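Local coordinates for fibronectin type III domain-containing protein (Simiduia agarivorans, PDB 6P2K) that probably hydrolyses xyloglucan-type beta-glucans as a family 74 glycoside hydrolase, this piece holding the beta-propeller part of a longer protein, at residues 336-341 with 345-350; 359-364 with 370-375. All coordinates share one frame; numbering follows the deposited sequence.

Contact 1: residues 336-341 with 345-350; sequences AHYTPV and WARGVW
The first beta hairpin of a four-stranded antiparallel propeller blade is closed here by backbone bonds and by one threonine hydroxyl. His337 and Trp350 form the hydrogen-bonded pair, His337 N reaching Trp350 O and Trp350 N returning to His337 O, each at 2.9 Å; Tyr338 and Val349 follow as a non-hydrogen-bonded pair. One residue on, at Thr339, backbone and side chain bond together. Its N donates to Gly348 O (2.9 Å) from above the carbonyl plane, while OG1 gives its proton to a lone pair of Ala346 O and accepts from Gly348 N (2.9 Å). With chi1 at 58°, OG1 sits between the backbone N and carbonyl carbon, facing the 346-348 backbone, and CG2 lies against Gly348 O and C. Glycine suits that spot, because a beta carbon would come tightly against CG2. A valine in place of Thr339 would probably leave Ala346 O and Gly348 N without this shared partner. Next to it, Pro340 lays CD over one face of the Trp345 indole, 4.0 Å from the centroid of the five-membered ring and 7° off its normal, a CH-pi contact. On the side of Tyr338 and Val349, the phenol and the valine run alongside each other, CD1 to CG2 at 3.9 Å. The extended Arg347 brings NH2 to 3.4 Å from Tyr338 CE1, the two planes 40° apart; Glu294 OE2 is hydrogen-bonded to Tyr338 OH and salt-bridged to Arg347 NH2, and Asp271 OD2 forms a salt bridge with Arg347 NE. Tyr338 and Val349 pack on Leu282 of strand 278-285, whereas Pro340 and Trp345 rest on Ala22 and Trp350 on Val20 of strand 17-22, so the hairpin lies between two other blade sheets.

Contact 2: residues 359-364 with 370-375; sequences YASHNS and SWQNKY
Ala360 and Trp371 meet as a non-hydrogen-bonded pair, the methyl CB seated over the centre of the indole in a CH-pi contact, 3.4 Å from the centroid of its six-membered ring. Trp371 CG, anti to the carbonyl carbon (chi1 -72°), brings the indole under this methyl. Alanine suits the place, since a bulkier group would probably clash with the ring. Hydrogen-bonded pairs flank it: Tyr359 N donates to Gln372 O (3.1 Å) and Gln372 N to Tyr359 O, while Ser361 and Ser370 exchange bonds, Ser370 N to Ser361 O at 2.9 Å. The extended Gln372 runs beside the Tyr359 phenol, its amide turned 77° from the ring and NE2 near the ring's edge, and NE2 makes a weak bond to Ser361 OG (3.3 Å). Tyr359 CB also packs on Lys374 CG at 3.9 Å. Further out, Trp314 stacks on Trp371, whose NE1 donates to Ile313 O, fixing the indole beneath the methyl; Asn45 O and Glu47 hold the ammonium of Lys374. Asn373 OD1 accepts from Tyr375 N in an Asx turn. The contact thus couples an apolar, ring-on-methyl face to a polar one, where aliphatic stems pack and amide or ammonium ends reach hydrogen-bonding partners.

In the fold
From the N terminus, strand 336-338 turns back through the loop 339-347 into strand 348-351, and contact 1 closes that hairpin. The chain then turns back into strand 358-363 and returns along 368-373, where contact 2 closes the last hairpin of the sheet. The two loops come in series, neither nested nor crossed, yet they build one antiparallel sheet in the order of the chain. Its middle seam lies between them: Val349 O and Ala360 N are 2.8 Å apart, a probable hydrogen bond, and Trp350 meets Tyr359 with ring planes at about 55°. Strands 336-338 and 368-373 are left as the sheet's outer members within this chain.

Contact 1: residues 336-341 with 345-350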
loop_
_atom_site.group_PDB
_atom_site.type_symbol
_atom_site.label_atom_id
_atom_site.label_comp_id
_atom_site.label_asym_id
_atom_site.label_seq_id
_atom_site.Cartn_x
_atom_site.Cartn_y
_atom_site.Cartn_z
ATOM N N ALA B 336 4.297 -13.244 49.399
ATOM C CA ALA B 336 4.509 -14.574 48.844
ATOM C C ALA B 336 4.307 -15.598 49.946
ATOM O O ALA B 336 4.956 -15.516 50.994
ATOM C CB ALA B 336 5.910 -14.701 48.239
ATOM N N HIS B 337 3.423 -16.562 49.708
ATOM C CA HIS B 337 3.091 -17.570 50.702
ATOM C C HIS B 337 3.075 -18.954 50.074
ATOM O O HIS B 337 2.594 -19.134 48.950
ATOM C CB HIS B 337 1.730 -17.292 51.343
ATOM C CG HIS B 337 1.663 -15.984 52.063
ATOM N ND1 HIS B 337 2.317 -15.755 53.254
ATOM C CD2 HIS B 337 1.017 -14.834 51.761
ATOM C CE1 HIS B 337 2.078 -14.520 53.655
ATOM N NE2 HIS B 337 1.293 -13.938 52.765
ATOM N N TYR B 338 3.606 -19.926 50.810
ATOM C CA TYR B 338 3.404 -21.323 50.466
ATOM C C TYR B 338 1.966 -21.728 50.772
ATOM O O TYR B 338 1.302 -21.138 51.629
ATOM C CB TYR B 338 4.362 -22.211 51.257
ATOM C CG TYR B 338 5.826 -22.079 50.897
ATOM C CD1 TYR B 338 6.316 -22.558 49.689
ATOM C CD2 TYR B 338 6.722 -21.489 51.778
ATOM C CE1 TYR B 338 7.658 -22.450 49.369
ATOM C CE2 TYR B 338 8.067 -21.382 51.470
ATOM C CZ TYR B 338 8.527 -21.863 50.263
ATOM O OH TYR B 338 9.862 -21.757 49.946
ATOM N N THR B 339 1.484 -22.747 50.065
ATOM C CA THR B 339 0.170 -23.281 50.375
ATOM C C THR B 339 0.232 -24.112 51.657
ATOM O O THR B 339 1.277 -24.682 51.989
ATOM C CB THR B 339 -0.362 -24.141 49.227
ATOM O OG1 THR B 339 0.553 -25.213 48.955
ATOM C CG2 THR B 339 -0.565 -23.307 47.969
ATOM N N PRO B 340 -0.868 -24.180 52.405
ATOM C CA PRO B 340 -0.898 -25.046 53.588
ATOM C C PRO B 340 -0.722 -26.508 53.207
ATOM O O PRO B 340 -0.874 -26.905 52.049
ATOM C CB PRO B 340 -2.291 -24.795 54.183
ATOM C CG PRO B 340 -2.731 -23.483 53.612
ATOM C CD PRO B 340 -2.099 -23.386 52.258
ATOM N N VAL B 341 -0.390 -27.318 54.214
ATOM C CA VAL B 341 -0.298 -28.762 54.027
ATOM C C VAL B 341 -1.610 -29.469 54.333
ATOM O O VAL B 341 -1.770 -30.646 53.970
ATOM C CB VAL B 341 0.826 -29.352 54.901
ATOM C CG1 VAL B 341 2.157 -28.727 54.538
ATOM C CG2 VAL B 341 0.525 -29.116 56.367
ATOM N N TRP B 345 -4.686 -29.308 50.085
ATOM C CA TRP B 345 -3.919 -28.419 49.226
ATOM C C TRP B 345 -2.739 -29.160 48.615
ATOM O O TRP B 345 -2.109 -29.997 49.264
ATOM C CB TRP B 345 -3.402 -27.221 50.024
ATOM C CG TRP B 345 -4.387 -26.107 50.220
ATOM C CD1 TRP B 345 -5.177 -25.896 51.311
ATOM C CD2 TRP B 345 -4.664 -25.032 49.310
ATOM N NE1 TRP B 345 -5.939 -24.765 51.134
ATOM C CE2 TRP B 345 -5.642 -24.216 49.914
ATOM C CE3 TRP B 345 -4.187 -24.687 48.041
ATOM C CZ2 TRP B 345 -6.152 -23.074 49.292
ATOM C CZ3 TRP B 345 -4.693 -23.551 47.425
ATOM C CH2 TRP B 345 -5.666 -22.761 48.051
ATOM N N ALA B 346 -2.449 -28.856 47.354
ATOM C CA ALA B 346 -1.168 -29.240 46.786
ATOM C C ALA B 346 -0.123 -28.182 47.133
ATOM O O ALA B 346 -0.443 -27.104 47.641
ATOM C CB ALA B 346 -1.280 -29.423 45.273
ATOM N N ARG B 347 1.143 -28.497 46.873
ATOM C CA ARG B 347 2.208 -27.541 47.145
ATOM C C ARG B 347 2.223 -26.462 46.071
ATOM O O ARG B 347 2.283 -26.762 44.874
ATOM C CB ARG B 347 3.569 -28.229 47.216
ATOM C CG ARG B 347 4.661 -27.305 47.741
ATOM C CD ARG B 347 6.022 -27.980 47.818
ATOM N NE ARG B 347 6.996 -27.130 48.501
ATOM C CZ ARG B 347 7.861 -26.330 47.883
ATOM N NH1 ARG B 347 7.880 -26.269 46.558
ATOM N NH2 ARG B 347 8.708 -25.589 48.588
ATOM N N GLY B 348 2.168 -25.205 46.502
ATOM C CA GLY B 348 2.180 -24.091 45.576
ATOM C C GLY B 348 2.574 -22.813 46.281
ATOM O O GLY B 348 2.836 -22.796 47.485
ATOM N N VAL B 349 2.610 -21.730 45.505
ATOM C CA VAL B 349 2.988 -20.412 46.003
ATOM C C VAL B 349 1.988 -19.390 45.482
ATOM O O VAL B 349 1.679 -19.372 44.284
ATOM C CB VAL B 349 4.419 -20.022 45.581
ATOM C CG1 VAL B 349 4.709 -18.575 45.952
ATOM C CG2 VAL B 349 5.446 -20.953 46.219
ATOM N N TRP B 350 1.482 -18.546 46.379
ATOM C CA TRP B 350 0.658 -17.399 46.021
ATOM C C TRP B 350 1.504 -16.136 46.123
ATOM O O TRP B 350 2.153 -15.910 47.150
ATOM C CB TRP B 350 -0.557 -17.293 46.945
ATOM C CG TRP B 350 -1.768 -18.019 46.451
ATOM C CD1 TRP B 350 -2.257 -19.211 46.909
ATOM C CD2 TRP B 350 -2.650 -17.598 45.404
ATOM N NE1 TRP B 350 -3.387 -19.557 46.209
ATOM C CE2 TRP B 350 -3.649 -18.583 45.278
ATOM C CE3 TRP B 350 -2.688 -16.486 44.554
ATOM C CZ2 TRP B 350 -4.676 -18.489 44.341
ATOM C CZ3 TRP B 350 -3.709 -16.394 43.624
ATOM C CH2 TRP B 350 -4.689 -17.389 43.524
#

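Contact 2: residues 359-364 with 370-375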
loop_
_atom_site.group_PDB
_atom_site.type_symbol
_atom_site.label_atom_id
_atom_site.label_comp_id
_atom_site.label_asym_id
_atom_site.label_seq_id
_atom_site.Cartn_x
_atom_site.Cartn_y
_atom_site.Cartn_z
ATOM N N TYR B 359 -0.552 -17.531 41.007
ATOM C CA TYR B 359 -0.370 -18.797 41.699
ATOM C C TYR B 359 0.585 -19.679 40.910
ATOM O O TYR B 359 0.488 -19.777 39.682
ATOM C CB TYR B 359 -1.700 -19.533 41.900
ATOM C CG TYR B 359 -1.537 -20.894 42.536
ATOM C CD1 TYR B 359 -1.394 -21.027 43.910
ATOM C CD2 TYR B 359 -1.518 -22.046 41.761
ATOM C CE1 TYR B 359 -1.242 -22.269 44.495
ATOM C CE2 TYR B 359 -1.363 -23.291 42.337
ATOM C CZ TYR B 359 -1.226 -23.396 43.702
ATOM O OH TYR B 359 -1.075 -24.634 44.277
ATOM N N ALA B 360 1.500 -20.326 41.622
ATOM C CA ALA B 360 2.465 -21.235 41.025
ATOM C C ALA B 360 2.205 -22.644 41.532
ATOM O O ALA B 360 2.113 -22.861 42.743
ATOM C CB ALA B 360 3.898 -20.817 41.358
ATOM N N SER B 361 2.072 -23.591 40.612
ATOM C CA SER B 361 2.068 -24.993 40.991
ATOM C C SER B 361 3.495 -25.527 40.944
ATOM O O SER B 361 4.362 -24.988 40.254
ATOM C CB SER B 361 1.154 -25.813 40.078
ATOM O OG SER B 361 1.423 -25.548 38.713
ATOM N N HIS B 362 3.736 -26.591 41.702
ATOM C CA HIS B 362 5.077 -27.119 41.891
ATOM C C HIS B 362 5.164 -28.544 41.362
ATOM O O HIS B 362 4.265 -29.359 41.591
ATOM C CB HIS B 362 5.475 -27.084 43.370
ATOM C CG HIS B 362 6.861 -27.584 43.636
ATOM N ND1 HIS B 362 7.120 -28.660 44.460
ATOM C CD2 HIS B 362 8.065 -27.158 43.185
ATOM C CE1 HIS B 362 8.423 -28.873 44.505
ATOM N NE2 HIS B 362 9.020 -27.976 43.739
ATOM N N ASN B 363 6.252 -28.827 40.648
ATOM C CA ASN B 363 6.578 -30.172 40.187
ATOM C C ASN B 363 7.704 -30.696 41.073
ATOM O O ASN B 363 8.828 -30.188 41.022
ATOM C CB ASN B 363 6.987 -30.156 38.714
ATOM C CG ASN B 363 7.115 -31.551 38.122
ATOM O OD1 ASN B 363 7.203 -32.548 38.841
ATOM N ND2 ASN B 363 7.127 -31.625 36.794
ATOM N N SER B 364 7.405 -31.717 41.879
ATOM C CA SER B 364 8.359 -32.156 42.895
ATOM C C SER B 364 9.515 -32.962 42.304
ATOM O O SER B 364 10.660 -32.819 42.751
ATOM C CB SER B 364 7.638 -32.961 43.978
ATOM O OG SER B 364 7.233 -34.231 43.501
ATOM N N SER B 370 5.192 -23.467 37.924
ATOM C CA SER B 370 4.396 -23.084 36.761
ATOM C C SER B 370 3.455 -21.962 37.192
ATOM O O SER B 370 2.462 -22.205 37.883
ATOM C CB SER B 370 3.632 -24.284 36.207
ATOM O OG SER B 370 2.974 -23.951 34.998
ATOM N N TRP B 371 3.771 -20.737 36.782
ATOM C CA TRP B 371 3.040 -19.570 37.251
ATOM C C TRP B 371 1.766 -19.364 36.444
ATOM O O TRP B 371 1.766 -19.471 35.215
ATOM C CB TRP B 371 3.935 -18.333 37.181
ATOM C CG TRP B 371 4.991 -18.388 38.233
ATOM C CD1 TRP B 371 6.262 -18.872 38.100
ATOM C CD2 TRP B 371 4.852 -17.991 39.599
ATOM N NE1 TRP B 371 6.927 -18.783 39.299
ATOM C CE2 TRP B 371 6.084 -18.245 40.236
ATOM C CE3 TRP B 371 3.807 -17.437 40.345
ATOM C CZ2 TRP B 371 6.299 -17.962 41.581
ATOM C CZ3 TRP B 371 4.024 -17.154 41.681
ATOM C CH2 TRP B 371 5.260 -17.420 42.285
ATOM N N GLN B 372 0.676 -19.066 37.151
ATOM C CA GLN B 372 -0.654 -18.958 36.568
ATOM C C GLN B 372 -1.240 -17.587 36.873
ATOM O O GLN B 372 -1.177 -17.117 38.014
ATOM C CB GLN B 372 -1.579 -20.059 37.101
ATOM C CG GLN B 372 -1.040 -21.472 36.917
ATOM C CD GLN B 372 -1.854 -22.524 37.664
ATOM O OE1 GLN B 372 -3.040 -22.331 37.942
ATOM N NE2 GLN B 372 -1.215 -23.648 37.985
ATOM N N ASN B 373 -1.811 -16.957 35.848
ATOM C CA ASN B 373 -2.463 -15.660 35.987
ATOM C C ASN B 373 -3.806 -15.845 36.690
ATOM O O ASN B 373 -4.692 -16.533 36.173
ATOM C CB ASN B 373 -2.625 -15.040 34.594
ATOM C CG ASN B 373 -3.532 -13.809 34.558
ATOM O OD1 ASN B 373 -4.130 -13.396 35.553
ATOM N ND2 ASN B 373 -3.631 -13.216 33.374
ATOM N N LYS B 374 -3.960 -15.224 37.866
ATOM C CA LYS B 374 -5.173 -15.356 38.667
ATOM C C LYS B 374 -5.866 -14.014 38.885
ATOM O O LYS B 374 -6.557 -13.821 39.887
ATOM C CB LYS B 374 -4.867 -16.010 40.015
ATOM C CG LYS B 374 -4.322 -17.430 39.915
ATOM C CD LYS B 374 -5.388 -18.395 39.411
ATOM C CE LYS B 374 -4.888 -19.833 39.442
ATOM N NZ LYS B 374 -6.011 -20.804 39.388
ATOM N N TYR B 375 -5.689 -13.070 37.963
ATOM C CA TYR B 375 -6.382 -11.793 38.062
ATOM C C TYR B 375 -7.145 -11.402 36.808
ATOM O O TYR B 375 -8.099 -10.619 36.915
ATOM C CB TYR B 375 -5.402 -10.664 38.436
ATOM C CG TYR B 375 -4.444 -10.216 37.347
ATOM C CD1 TYR B 375 -3.289 -10.940 37.062
ATOM C CD2 TYR B 375 -4.679 -9.047 36.628
ATOM C CE1 TYR B 375 -2.407 -10.527 36.078
ATOM C CE2 TYR B 375 -3.804 -8.624 35.642
ATOM C CZ TYR B 375 -2.668 -9.364 35.373
ATOM O OH TYR B 375 -1.797 -8.936 34.396
#